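Local structure of collagen alpha1(xviii) chain (Mus musculus, 1DY0) at residues Q11-L16 against S72-N77; H15-N20 against F105-R110; S63-A68 against L176-S181; E81-S86 against G96-G101. The protein acts as an angiogenesis inhibitor, the zinc-binding endostatin domain of collagen XVIII, whose fold is C-type lectin-like. The protein carries 2 engineered substitutions. One frame throughout, in Å; residues are numbered along the deposited sequence.

Interaction 1. Residues Q11-L16 against S72-N77; sequences QPVLHL and SVPIVN. With ZN (zinc ion), chain B.
Pro-12 brings its carbonyl O to 3.8 Å from CG of Pro-74, and its CB near CG1 of Val-73. That same Val-73 methyl, anti to its own backbone N (chi1 -176°), is pushed up against the chain at Val-13, with CG1 3.3 Å from CA. Val-13 then sets CG1 against CG of Pro-74 and CG2 against CG2 of Val-76, its side chain crossing both at about a right angle. From Leu-14 onward the chains run as parallel strands, with Leu-14 beside Ile-75 and His-15 beside Val-76. Leu-14 N gives a nearly straight bond to Pro-74 O (3.0 Å), its carbonyl O takes Val-76 N at 2.9 Å, and Leu-16 N closes the ladder on Val-76 O. On the face of Leu-14, its CB meets CD1 of Ile-75 at 3.8 Å. On the other face CG2 of Val-76 stands over the His-15 ring, 3.9 Å from the ring centroid and displaced toward the rim, a CH-pi contact. Asn-77 O comes to the ring edge at CD2. NE2 of His-15 binds zinc at 2.1 Å and ND1 is hydrogen-bonded to OE1 of Glu-179, which fixes the ring's rotation. Leu-16 ends the run with CB on Ile-75 CG2. The zinc site has two histidines and two aspartates: His-15 alone comes from this parallel strand pair, His-7, Asp-9 and Asp-80 from outside it.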
loop_
_atom_site.group_PDB
_atom_site.type_symbol
_atom_site.label_atom_id
_atom_site.label_comp_id
_atom_site.label_asym_id
_atom_site.label_seq_id
_atom_site.Cartn_x
_atom_site.Cartn_y
_atom_site.Cartn_z
ATOM N N GLN A 11 13.562 9.051 14.510
ATOM C CA GLN A 11 14.507 8.445 13.571
ATOM C C GLN A 11 13.795 8.460 12.223
ATOM O O GLN A 11 12.564 8.405 12.176
ATOM C CB GLN A 11 14.788 6.995 13.971
ATOM C CG GLN A 11 16.262 6.594 13.948
ATOM C CD GLN A 11 16.819 6.323 15.344
ATOM O OE1 GLN A 11 16.065 6.152 16.311
ATOM N NE2 GLN A 11 18.143 6.273 15.451
ATOM N N PRO A 12 14.537 8.591 11.116
ATOM C CA PRO A 12 13.884 8.608 9.799
ATOM C C PRO A 12 13.253 7.245 9.463
ATOM O O PRO A 12 13.925 6.216 9.560
ATOM C CB PRO A 12 15.040 8.930 8.852
ATOM C CG PRO A 12 15.997 9.708 9.719
ATOM C CD PRO A 12 15.971 8.906 10.988
ATOM N N VAL A 13 11.963 7.251 9.113
ATOM C CA VAL A 13 11.208 6.045 8.742
ATOM C C VAL A 13 10.035 6.451 7.856
ATOM O O VAL A 13 9.567 7.597 7.908
ATOM C CB VAL A 13 10.594 5.264 9.961
ATOM C CG1 VAL A 13 11.660 4.790 10.913
ATOM C CG2 VAL A 13 9.567 6.096 10.685
ATOM N N LEU A 14 9.571 5.503 7.045
ATOM C CA LEU A 14 8.432 5.702 6.158
ATOM C C LEU A 14 7.377 4.693 6.602
ATOM O O LEU A 14 7.671 3.511 6.733
ATOM C CB LEU A 14 8.834 5.444 4.695
ATOM C CG LEU A 14 9.835 6.398 4.037
ATOM C CD1 LEU A 14 10.089 5.965 2.619
ATOM C CD2 LEU A 14 9.298 7.815 4.047
ATOM N N HIS A 15 6.163 5.153 6.865
ATOM C CA HIS A 15 5.101 4.251 7.310
ATOM C C HIS A 15 4.283 3.658 6.181
ATOM O O HIS A 15 3.907 4.358 5.240
ATOM C CB HIS A 15 4.144 4.956 8.287
ATOM C CG HIS A 15 4.789 5.385 9.569
ATOM N ND1 HIS A 15 5.502 6.560 9.689
ATOM C CD2 HIS A 15 4.841 4.791 10.789
ATOM C CE1 HIS A 15 5.966 6.671 10.922
ATOM N NE2 HIS A 15 5.582 5.609 11.604
ATOM N N LEU A 16 4.031 2.358 6.273
ATOM C CA LEU A 16 3.195 1.654 5.305
ATOM C C LEU A 16 1.986 1.240 6.130
ATOM O O LEU A 16 2.103 0.386 7.012
ATOM C CB LEU A 16 3.913 0.422 4.760
ATOM C CG LEU A 16 3.203 -0.323 3.630
ATOM C CD1 LEU A 16 2.860 0.640 2.509
ATOM C CD2 LEU A 16 4.112 -1.435 3.123
ATOM N N SER A 72 17.714 4.339 1.903
ATOM C CA SER A 72 18.081 3.959 3.262
ATOM C C SER A 72 17.108 4.199 4.414
ATOM O O SER A 72 17.480 4.011 5.569
ATOM C CB SER A 72 19.439 4.589 3.597
ATOM O OG SER A 72 19.491 5.947 3.166
ATOM N N VAL A 73 15.885 4.625 4.124
ATOM C CA VAL A 73 14.912 4.863 5.185
ATOM C C VAL A 73 14.033 3.618 5.357
ATOM O O VAL A 73 13.312 3.219 4.442
ATOM C CB VAL A 73 14.028 6.095 4.869
ATOM C CG1 VAL A 73 13.090 6.383 6.012
ATOM C CG2 VAL A 73 14.889 7.317 4.581
ATOM N N PRO A 74 14.124 2.955 6.521
ATOM C CA PRO A 74 13.307 1.760 6.749
ATOM C C PRO A 74 11.804 1.980 6.646
ATOM O O PRO A 74 11.280 3.047 6.985
ATOM C CB PRO A 74 13.724 1.317 8.161
ATOM C CG PRO A 74 14.275 2.562 8.782
ATOM C CD PRO A 74 15.047 3.167 7.646
ATOM N N ILE A 75 11.120 0.971 6.120
ATOM C CA ILE A 75 9.670 1.003 5.972
ATOM C C ILE A 75 9.176 0.334 7.241
ATOM O O ILE A 75 9.609 -0.774 7.561
ATOM C CB ILE A 75 9.200 0.184 4.738
ATOM C CG1 ILE A 75 9.948 0.640 3.483
ATOM C CG2 ILE A 75 7.699 0.356 4.523
ATOM C CD1 ILE A 75 9.812 2.114 3.180
ATOM N N VAL A 76 8.318 1.019 7.985
ATOM C CA VAL A 76 7.796 0.477 9.231
ATOM C C VAL A 76 6.272 0.486 9.202
ATOM O O VAL A 76 5.669 1.153 8.366
ATOM C CB VAL A 76 8.293 1.298 10.449
ATOM C CG1 VAL A 76 9.815 1.340 10.484
ATOM C CG2 VAL A 76 7.731 2.713 10.399
ATOM N N ASN A 77 5.648 -0.296 10.074
ATOM C CA ASN A 77 4.200 -0.331 10.141
ATOM C C ASN A 77 3.708 0.731 11.105
ATOM O O ASN A 77 4.491 1.550 11.586
ATOM C CB ASN A 77 3.673 -1.731 10.511
ATOM C CG ASN A 77 4.185 -2.233 11.853
ATOM O OD1 ASN A 77 4.316 -1.473 12.811
ATOM N ND2 ASN A 77 4.436 -3.530 11.937
HETATM ZN ZN ZN B . 6.153 5.930 13.603
#

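Interaction 2. Residues H15-N20 against F105-R110; sequences HLVALN and FSFDGR. With ZN (zinc ion), chain B.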
loop_
_atom_site.group_PDB
_atom_site.type_symbol
_atom_site.label_atom_id
_atom_site.label_comp_id
_atom_site.label_asym_id
_atom_site.label_seq_id
_atom_site.Cartn_x
_atom_site.Cartn_y
_atom_site.Cartn_z
ATOM N N HIS A 15 6.163 5.153 6.865
ATOM C CA HIS A 15 5.101 4.251 7.310
ATOM C C HIS A 15 4.283 3.658 6.181
ATOM O O HIS A 15 3.907 4.358 5.240
ATOM C CB HIS A 15 4.144 4.956 8.287
ATOM C CG HIS A 15 4.789 5.385 9.569
ATOM N ND1 HIS A 15 5.502 6.560 9.689
ATOM C CD2 HIS A 15 4.841 4.791 10.789
ATOM C CE1 HIS A 15 5.966 6.671 10.922
ATOM N NE2 HIS A 15 5.582 5.609 11.604
ATOM N N LEU A 16 4.031 2.358 6.273
ATOM C CA LEU A 16 3.195 1.654 5.305
ATOM C C LEU A 16 1.986 1.240 6.130
ATOM O O LEU A 16 2.103 0.386 7.012
ATOM C CB LEU A 16 3.913 0.422 4.760
ATOM C CG LEU A 16 3.203 -0.323 3.630
ATOM C CD1 LEU A 16 2.860 0.640 2.509
ATOM C CD2 LEU A 16 4.112 -1.435 3.123
ATOM N N VAL A 17 0.836 1.850 5.862
ATOM C CA VAL A 17 -0.361 1.573 6.644
ATOM C C VAL A 17 -1.569 1.245 5.769
ATOM O O VAL A 17 -1.741 1.804 4.695
ATOM C CB VAL A 17 -0.682 2.787 7.584
ATOM C CG1 VAL A 17 -1.737 2.422 8.615
ATOM C CG2 VAL A 17 0.583 3.264 8.287
ATOM N N ALA A 18 -2.418 0.351 6.255
ATOM C CA ALA A 18 -3.603 -0.070 5.523
ATOM C C ALA A 18 -4.871 0.751 5.806
ATOM O O ALA A 18 -5.113 1.191 6.946
ATOM C CB ALA A 18 -3.879 -1.564 5.796
ATOM N N LEU A 19 -5.665 0.969 4.757
ATOM C CA LEU A 19 -6.929 1.676 4.897
ATOM C C LEU A 19 -7.812 0.816 5.798
ATOM O O LEU A 19 -7.697 -0.407 5.797
ATOM C CB LEU A 19 -7.591 1.896 3.538
ATOM C CG LEU A 19 -6.931 2.994 2.704
ATOM C CD1 LEU A 19 -7.601 3.080 1.371
ATOM C CD2 LEU A 19 -7.036 4.324 3.420
ATOM N N ASN A 20 -8.705 1.465 6.534
ATOM C CA ASN A 20 -9.579 0.787 7.486
ATOM C C ASN A 20 -10.638 -0.158 6.937
ATOM O O ASN A 20 -11.269 -0.895 7.704
ATOM C CB ASN A 20 -10.196 1.811 8.443
ATOM C CG ASN A 20 -9.153 2.484 9.313
ATOM O OD1 ASN A 20 -8.165 1.867 9.693
ATOM N ND2 ASN A 20 -9.353 3.764 9.606
ATOM N N PHE A 105 -0.798 -3.118 9.984
ATOM C CA PHE A 105 -1.967 -2.605 10.685
ATOM C C PHE A 105 -2.648 -1.518 9.870
ATOM O O PHE A 105 -2.004 -0.809 9.086
ATOM C CB PHE A 105 -1.562 -1.985 12.033
ATOM C CG PHE A 105 -0.815 -2.915 12.933
ATOM C CD1 PHE A 105 -1.493 -3.810 13.745
ATOM C CD2 PHE A 105 0.569 -2.900 12.966
ATOM C CE1 PHE A 105 -0.803 -4.674 14.585
ATOM C CE2 PHE A 105 1.272 -3.756 13.801
ATOM C CZ PHE A 105 0.584 -4.647 14.611
ATOM N N SER A 106 -3.955 -1.394 10.055
ATOM C CA SER A 106 -4.725 -0.350 9.408
ATOM C C SER A 106 -4.502 0.873 10.285
ATOM O O SER A 106 -3.941 0.760 11.380
ATOM C CB SER A 106 -6.204 -0.717 9.400
ATOM O OG SER A 106 -6.586 -1.249 10.655
ATOM N N PHE A 107 -4.920 2.042 9.823
ATOM C CA PHE A 107 -4.749 3.250 10.619
ATOM C C PHE A 107 -5.405 3.107 11.996
ATOM O O PHE A 107 -4.870 3.595 12.998
ATOM C CB PHE A 107 -5.304 4.471 9.889
ATOM C CG PHE A 107 -4.500 4.868 8.689
ATOM C CD1 PHE A 107 -3.314 5.574 8.840
ATOM C CD2 PHE A 107 -4.921 4.530 7.410
ATOM C CE1 PHE A 107 -2.554 5.950 7.734
ATOM C CE2 PHE A 107 -4.179 4.898 6.304
ATOM C CZ PHE A 107 -2.988 5.609 6.466
ATOM N N ASP A 108 -6.532 2.405 12.062
ATOM C CA ASP A 108 -7.210 2.222 13.342
ATOM C C ASP A 108 -6.557 1.157 14.228
ATOM O O ASP A 108 -7.093 0.791 15.278
ATOM C CB ASP A 108 -8.727 1.991 13.173
ATOM C CG ASP A 108 -9.065 0.703 12.437
ATOM O OD1 ASP A 108 -8.330 -0.296 12.543
ATOM O OD2 ASP A 108 -10.112 0.677 11.757
ATOM N N GLY A 109 -5.413 0.644 13.792
ATOM C CA GLY A 109 -4.694 -0.326 14.593
ATOM C C GLY A 109 -5.029 -1.796 14.478
ATOM O O GLY A 109 -4.536 -2.594 15.276
ATOM N N ARG A 110 -5.841 -2.185 13.511
ATOM C CA ARG A 110 -6.164 -3.597 13.379
ATOM C C ARG A 110 -5.187 -4.326 12.465
ATOM O O ARG A 110 -4.713 -3.751 11.475
ATOM C CB ARG A 110 -7.591 -3.777 12.866
ATOM C CG ARG A 110 -8.660 -3.450 13.903
ATOM C CD ARG A 110 -10.042 -3.479 13.291
ATOM N NE ARG A 110 -10.178 -2.444 12.279
ATOM C CZ ARG A 110 -11.035 -2.486 11.270
ATOM N NH1 ARG A 110 -11.848 -3.521 11.121
ATOM N NH2 ARG A 110 -11.089 -1.468 10.420
HETATM ZN ZN ZN B . 6.153 5.930 13.603
HETATM O O HOH W 1 0.614 -0.503 9.460
#
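The Phe-107 ring carries CG1 of Val-17 over the centre of one face, 3.6 Å from the centroid and 14° off the normal, a well-centred CH-pi contact; at the ring edge lies CD2 of Leu-19. The Val-17 methyl gets there because it is anti to its own backbone N (chi1 -168°), which turns it toward the 105-110 loop. A second flat pair sits at the far end: the Asn-20 amide and the Asp-108 carboxylate are stacked with planes only 3° apart, their side chains sliding past each other in opposite directions. Asn-20 OD1 accepts from Asp-108 N at 2.9 Å, the donor tilted from the carbonyl plane. At the edge of the Arg-110 guanidinium lie Asp-108 OD1, in plane, and Asn-20 O, near the plane. Arg-110 holds Asp-108 in a side-on, two-nitrogen salt bridge, NE to OD1 at 2.8 Å and NH2 to the syn lone pair of OD2 at 2.7 Å, while NH2 also makes a weak bond to Asn-20 O. Asp-108 OD1 further accepts from Ser-106 OG and from Arg-110 N, so three donors fix this carboxylate oxygen. Between these groups the backbones bridge at Ala-18 and Ser-106: Ala-18 N bonds straight to Phe-105 O (3.1 Å), and Phe-107 N returns a more bent bond to Ala-18 O. A water donates to both Leu-16 O and Phe-105 O. Helix 29-42 packs on Phe-107 through Gln-40 and Ala-41. The 105-110 loop contains a type I beta turn from Ser-106 to Gly-109, combined with an Asx turn at Asp-108 and fastened to strand 14-18.

Interaction 3. Residues S63-A68 against L176-S181; sequences SIVRRA and LCIENS
Ile-178 presents two branches to the 63-68 loop: its CG2 meets CG2 of Ile-64 at 3.9 Å, and its CG1 meets CG2 of Val-65 at 3.8 Å. CG1 of Ile-178 lies anti to the backbone N (chi1 -179°), and CG2 stands between the backbone N and the carbonyl carbon, facing CG2 of Ile-64; the Val-65 and Ile-178 side chains cross at about a right angle. Val-65 packs its two methyls against successive carbonyls, CG2 near Glu-179 O and CG1 3.7 Å from Asn-180 O. The last strand gives way to a coil at Asn-180, and here the backbones join. Arg-66 N donates to Asn-180 O at 2.9 Å, almost perfectly straight at 177°. Asn-180 CB rests against Ile-64 O, 3.6 Å away, and the Arg-66 guanidinium leads off from the contact. Farther in, Val-65 and Ile-178 both pack on Trp-87 of the short helix 87-90, while Val-65 reaches Leu-14 on the strand 14-18. Cys-177, on strand 176-179 with Ile-178, is in disulfide linkage with Cys-37. The chemistry is that of a hydrophobic patch of branched side chains closed at its border by one short, nearly linear backbone hydrogen bond, which fixes the loop at Val-65 and Arg-66 over the strand end.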
loop_
_atom_site.group_PDB
_atom_site.type_symbol
_atom_site.label_atom_id
_atom_site.label_comp_id
_atom_site.label_asym_id
_atom_site.label_seq_id
_atom_site.Cartn_x
_atom_site.Cartn_y
_atom_site.Cartn_z
ATOM N N SER A 63 7.942 5.333 -8.032
ATOM C CA SER A 63 8.282 6.739 -7.885
ATOM C C SER A 63 7.468 7.564 -6.888
ATOM O O SER A 63 7.715 8.762 -6.745
ATOM C CB SER A 63 8.252 7.402 -9.265
ATOM O OG SER A 63 6.939 7.418 -9.793
ATOM N N ILE A 64 6.540 6.937 -6.170
ATOM C CA ILE A 64 5.700 7.657 -5.214
ATOM C C ILE A 64 6.502 8.226 -4.037
ATOM O O ILE A 64 6.151 9.271 -3.489
ATOM C CB ILE A 64 4.532 6.764 -4.700
ATOM C CG1 ILE A 64 3.526 6.513 -5.824
ATOM C CG2 ILE A 64 3.835 7.402 -3.501
ATOM C CD1 ILE A 64 2.361 5.636 -5.404
ATOM N N VAL A 65 7.565 7.535 -3.645
ATOM C CA VAL A 65 8.406 7.986 -2.545
ATOM C C VAL A 65 9.533 8.863 -3.087
ATOM O O VAL A 65 10.113 8.562 -4.141
ATOM C CB VAL A 65 8.994 6.785 -1.762
ATOM C CG1 VAL A 65 10.065 7.248 -0.767
ATOM C CG2 VAL A 65 7.877 6.058 -1.013
ATOM N N ARG A 66 9.832 9.943 -2.368
ATOM C CA ARG A 66 10.893 10.873 -2.771
ATOM C C ARG A 66 12.205 10.117 -2.948
ATOM O O ARG A 66 12.576 9.293 -2.110
ATOM C CB ARG A 66 11.025 11.991 -1.741
ATOM C CG ARG A 66 11.152 13.366 -2.367
ATOM C CD ARG A 66 12.613 13.724 -2.567
ATOM N NE ARG A 66 12.863 14.508 -3.778
ATOM C CZ ARG A 66 14.068 14.662 -4.320
ATOM N NH1 ARG A 66 15.122 14.089 -3.745
ATOM N NH2 ARG A 66 14.216 15.375 -5.436
ATOM N N ARG A 67 12.911 10.401 -4.036
ATOM C CA ARG A 67 14.147 9.710 -4.382
ATOM C C ARG A 67 15.178 9.575 -3.270
ATOM O O ARG A 67 15.772 8.518 -3.097
ATOM C CB ARG A 67 14.782 10.338 -5.622
ATOM C CG ARG A 67 15.974 9.576 -6.164
ATOM C CD ARG A 67 16.558 10.302 -7.354
ATOM N N ALA A 68 15.325 10.638 -2.487
ATOM C CA ALA A 68 16.284 10.677 -1.386
ATOM C C ALA A 68 15.981 9.671 -0.282
ATOM O O ALA A 68 16.893 9.101 0.326
ATOM C CB ALA A 68 16.332 12.089 -0.813
ATOM N N LEU A 176 -3.117 -0.307 0.742
ATOM C CA LEU A 176 -2.102 0.288 1.606
ATOM C C LEU A 176 -1.794 1.741 1.260
ATOM O O LEU A 176 -2.064 2.202 0.157
ATOM C CB LEU A 176 -0.818 -0.536 1.539
ATOM C CG LEU A 176 -0.910 -2.025 1.883
ATOM C CD1 LEU A 176 0.422 -2.689 1.589
ATOM C CD2 LEU A 176 -1.276 -2.208 3.337
ATOM N N CYS A 177 -1.204 2.449 2.214
ATOM C CA CYS A 177 -0.843 3.853 2.052
ATOM C C CYS A 177 0.595 3.971 2.489
ATOM O O CYS A 177 0.967 3.444 3.535
ATOM C CB CYS A 177 -1.700 4.757 2.945
ATOM S SG CYS A 177 -3.498 4.651 2.684
ATOM N N ILE A 178 1.391 4.668 1.687
ATOM C CA ILE A 178 2.809 4.861 1.956
ATOM C C ILE A 178 3.109 6.348 2.101
ATOM O O ILE A 178 2.582 7.178 1.358
ATOM C CB ILE A 178 3.668 4.272 0.805
ATOM C CG1 ILE A 178 5.156 4.438 1.093
ATOM C CG2 ILE A 178 3.302 4.927 -0.537
ATOM C CD1 ILE A 178 5.710 3.508 2.178
ATOM N N GLU A 179 3.920 6.680 3.092
ATOM C CA GLU A 179 4.314 8.053 3.354
ATOM C C GLU A 179 5.289 8.376 2.234
ATOM O O GLU A 179 6.070 7.515 1.837
ATOM C CB GLU A 179 5.004 8.101 4.710
ATOM C CG GLU A 179 5.095 9.451 5.361
ATOM C CD GLU A 179 5.393 9.340 6.842
ATOM O OE1 GLU A 179 5.621 8.211 7.340
ATOM O OE2 GLU A 179 5.377 10.388 7.519
ATOM N N ASN A 180 5.230 9.588 1.694
ATOM C CA ASN A 180 6.102 9.941 0.577
ATOM C C ASN A 180 7.517 10.436 0.926
ATOM O O ASN A 180 8.424 10.411 0.081
ATOM C CB ASN A 180 5.402 10.907 -0.376
ATOM C CG ASN A 180 5.784 12.347 -0.147
ATOM O OD1 ASN A 180 5.310 12.976 0.797
ATOM N ND2 ASN A 180 6.669 12.867 -0.981
ATOM N N SER A 181 7.704 10.871 2.169
ATOM C CA SER A 181 8.990 11.363 2.680
ATOM C C SER A 181 8.905 11.337 4.214
ATOM O O SER A 181 7.814 11.354 4.774
ATOM C CB SER A 181 9.314 12.767 2.154
ATOM O OG SER A 181 8.161 13.602 2.159
#

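Interaction 4. Residues E81-S86 against G96-G101; sequences EVLSPS and GQLQPG
Gln-99 N reaches Leu-83 O at 2.9 Å in a bent bond (137°, with the donor tilted from the carbonyl plane), and Leu-98 CA comes up to the same oxygen at 3.5 Å; this links a coil to the corner where the chain turns at Leu-83. Ile-75 is paired with two successive residues, Leu-83 and Ser-84, which makes a classic beta bulge. On one side of the bond CD2 of Leu-98 lies 3.8 Å from CB of Leu-83. On the other, Gln-99 lays its CB against Leu-83 O at 3.5 Å and against Val-82 O, then bends at chi2 (75°), which brings its amide up against both CG1 of Val-82 and CD of Pro-85. Gln-99 NE2 is 4.1 Å from that Val-82 methyl, the two side chains lying alongside one another, while the Pro-85 and Gln-99 side chains cross at a slant, Pro-85 CD 4.1 Å from Gln-99 OE1. A water donates to Gln-97 O and makes a long bond (3.3 Å) to Ser-84 OG. Inward, Leu-83 packs on Ala-102 and Leu-98 on Leu-161. One bent backbone bond and one water bridge thus join the two segments, between a leucine pair on the buried side and a Gln-99 side chain that contributes mainly by van der Waals contact.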
loop_
_atom_site.group_PDB
_atom_site.type_symbol
_atom_site.label_atom_id
_atom_site.label_comp_id
_atom_site.label_asym_id
_atom_site.label_seq_id
_atom_site.Cartn_x
_atom_site.Cartn_y
_atom_site.Cartn_z
ATOM N N GLU A 81 7.336 -1.051 13.627
ATOM C CA GLU A 81 8.077 -2.300 13.500
ATOM C C GLU A 81 8.552 -2.343 12.045
ATOM O O GLU A 81 7.770 -2.097 11.125
ATOM C CB GLU A 81 7.167 -3.496 13.814
ATOM C CG GLU A 81 6.502 -3.430 15.191
ATOM C CD GLU A 81 5.488 -4.535 15.421
ATOM O OE1 GLU A 81 5.192 -5.300 14.485
ATOM O OE2 GLU A 81 4.964 -4.647 16.548
ATOM N N VAL A 82 9.836 -2.634 11.843
ATOM C CA VAL A 82 10.445 -2.675 10.509
ATOM C C VAL A 82 9.924 -3.780 9.592
ATOM O O VAL A 82 9.975 -4.962 9.941
ATOM C CB VAL A 82 11.997 -2.745 10.611
ATOM C CG1 VAL A 82 12.623 -3.077 9.271
ATOM C CG2 VAL A 82 12.539 -1.409 11.102
ATOM N N LEU A 83 9.422 -3.372 8.427
ATOM C CA LEU A 83 8.881 -4.281 7.415
ATOM C C LEU A 83 9.905 -4.525 6.312
ATOM O O LEU A 83 9.953 -5.599 5.713
ATOM C CB LEU A 83 7.635 -3.674 6.761
ATOM C CG LEU A 83 6.355 -3.409 7.544
ATOM C CD1 LEU A 83 5.388 -2.683 6.631
ATOM C CD2 LEU A 83 5.740 -4.713 8.033
ATOM N N SER A 84 10.710 -3.508 6.035
ATOM C CA SER A 84 11.719 -3.577 4.989
ATOM C C SER A 84 12.802 -2.538 5.289
ATOM O O SER A 84 12.516 -1.461 5.817
ATOM C CB SER A 84 11.064 -3.280 3.634
ATOM O OG SER A 84 11.950 -3.485 2.544
ATOM N N PRO A 85 14.066 -2.868 5.009
ATOM C CA PRO A 85 15.156 -1.926 5.267
ATOM C C PRO A 85 15.133 -0.676 4.381
ATOM O O PRO A 85 15.720 0.340 4.725
ATOM C CB PRO A 85 16.406 -2.784 5.054
ATOM C CG PRO A 85 15.942 -3.827 4.066
ATOM C CD PRO A 85 14.587 -4.185 4.592
ATOM N N SER A 86 14.463 -0.744 3.240
ATOM C CA SER A 86 14.378 0.417 2.363
ATOM C C SER A 86 13.266 0.218 1.353
ATOM O O SER A 86 12.773 -0.904 1.185
ATOM C CB SER A 86 15.685 0.620 1.603
ATOM O OG SER A 86 15.909 -0.474 0.729
ATOM N N GLY A 96 8.625 -7.551 -3.467
ATOM C CA GLY A 96 8.189 -6.936 -2.227
ATOM C C GLY A 96 8.177 -7.835 -1.008
ATOM O O GLY A 96 7.233 -7.805 -0.210
ATOM N N GLN A 97 9.238 -8.618 -0.856
ATOM C CA GLN A 97 9.391 -9.530 0.266
ATOM C C GLN A 97 9.527 -8.731 1.571
ATOM O O GLN A 97 10.408 -7.890 1.694
ATOM C CB GLN A 97 10.642 -10.382 0.039
ATOM C CG GLN A 97 10.883 -11.460 1.074
ATOM C CD GLN A 97 9.855 -12.553 0.997
ATOM O OE1 GLN A 97 9.759 -13.251 -0.012
ATOM N NE2 GLN A 97 9.079 -12.716 2.057
ATOM N N LEU A 98 8.609 -8.956 2.506
ATOM C CA LEU A 98 8.624 -8.271 3.799
ATOM C C LEU A 98 9.530 -9.035 4.753
ATOM O O LEU A 98 9.966 -10.147 4.447
ATOM C CB LEU A 98 7.207 -8.218 4.409
ATOM C CG LEU A 98 6.082 -7.350 3.820
ATOM C CD1 LEU A 98 4.770 -7.606 4.560
ATOM C CD2 LEU A 98 6.460 -5.887 3.904
ATOM N N GLN A 99 9.804 -8.440 5.908
ATOM C CA GLN A 99 10.631 -9.074 6.928
ATOM C C GLN A 99 9.845 -10.235 7.539
ATOM O O GLN A 99 8.625 -10.165 7.646
ATOM C CB GLN A 99 10.948 -8.062 8.022
ATOM C CG GLN A 99 12.395 -8.059 8.468
ATOM C CD GLN A 99 13.323 -7.400 7.461
ATOM O OE1 GLN A 99 13.225 -7.628 6.255
ATOM N NE2 GLN A 99 14.228 -6.568 7.956
ATOM N N PRO A 100 10.526 -11.312 7.967
ATOM C CA PRO A 100 9.803 -12.444 8.559
ATOM C C PRO A 100 8.980 -12.062 9.788
ATOM O O PRO A 100 9.443 -11.304 10.647
ATOM C CB PRO A 100 10.924 -13.420 8.909
ATOM C CG PRO A 100 12.111 -12.519 9.128
ATOM C CD PRO A 100 11.975 -11.565 7.973
ATOM N N GLY A 101 7.740 -12.547 9.825
ATOM C CA GLY A 101 6.843 -12.264 10.935
ATOM C C GLY A 101 6.244 -10.861 10.947
ATOM O O GLY A 101 5.505 -10.502 11.874
HETATM O O HOH W 2 12.258 -6.098 0.628
#

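In the fold
Interactions 1, 2, 3 and 4 all reach the same mixed five-stranded sheet. Interactions 1 and 2 start from strand 14-18, sharing His-15 and Leu-16, with centres about 14 Å apart. Interaction 3 comes in from the neighbouring strand 176-179, its centre about 10 Å from that of interaction 1, and Glu-179 hydrogen-bonds His-15 of the adjacent strand. Interaction 4 lies at the outer strand 82-84, also about 10 Å from interaction 1 between centres, where Ile-75 bonds to Leu-83 and Ser-84. Along the chain, interaction 4 follows interaction 1, and both its segments fall between the two ends of 2 and of 3; the segments of 3 alternate with those of 1 and 2. Thus the zinc-binding N-terminal strand is tied to the C-terminal one, consistent with a lectin-like fold.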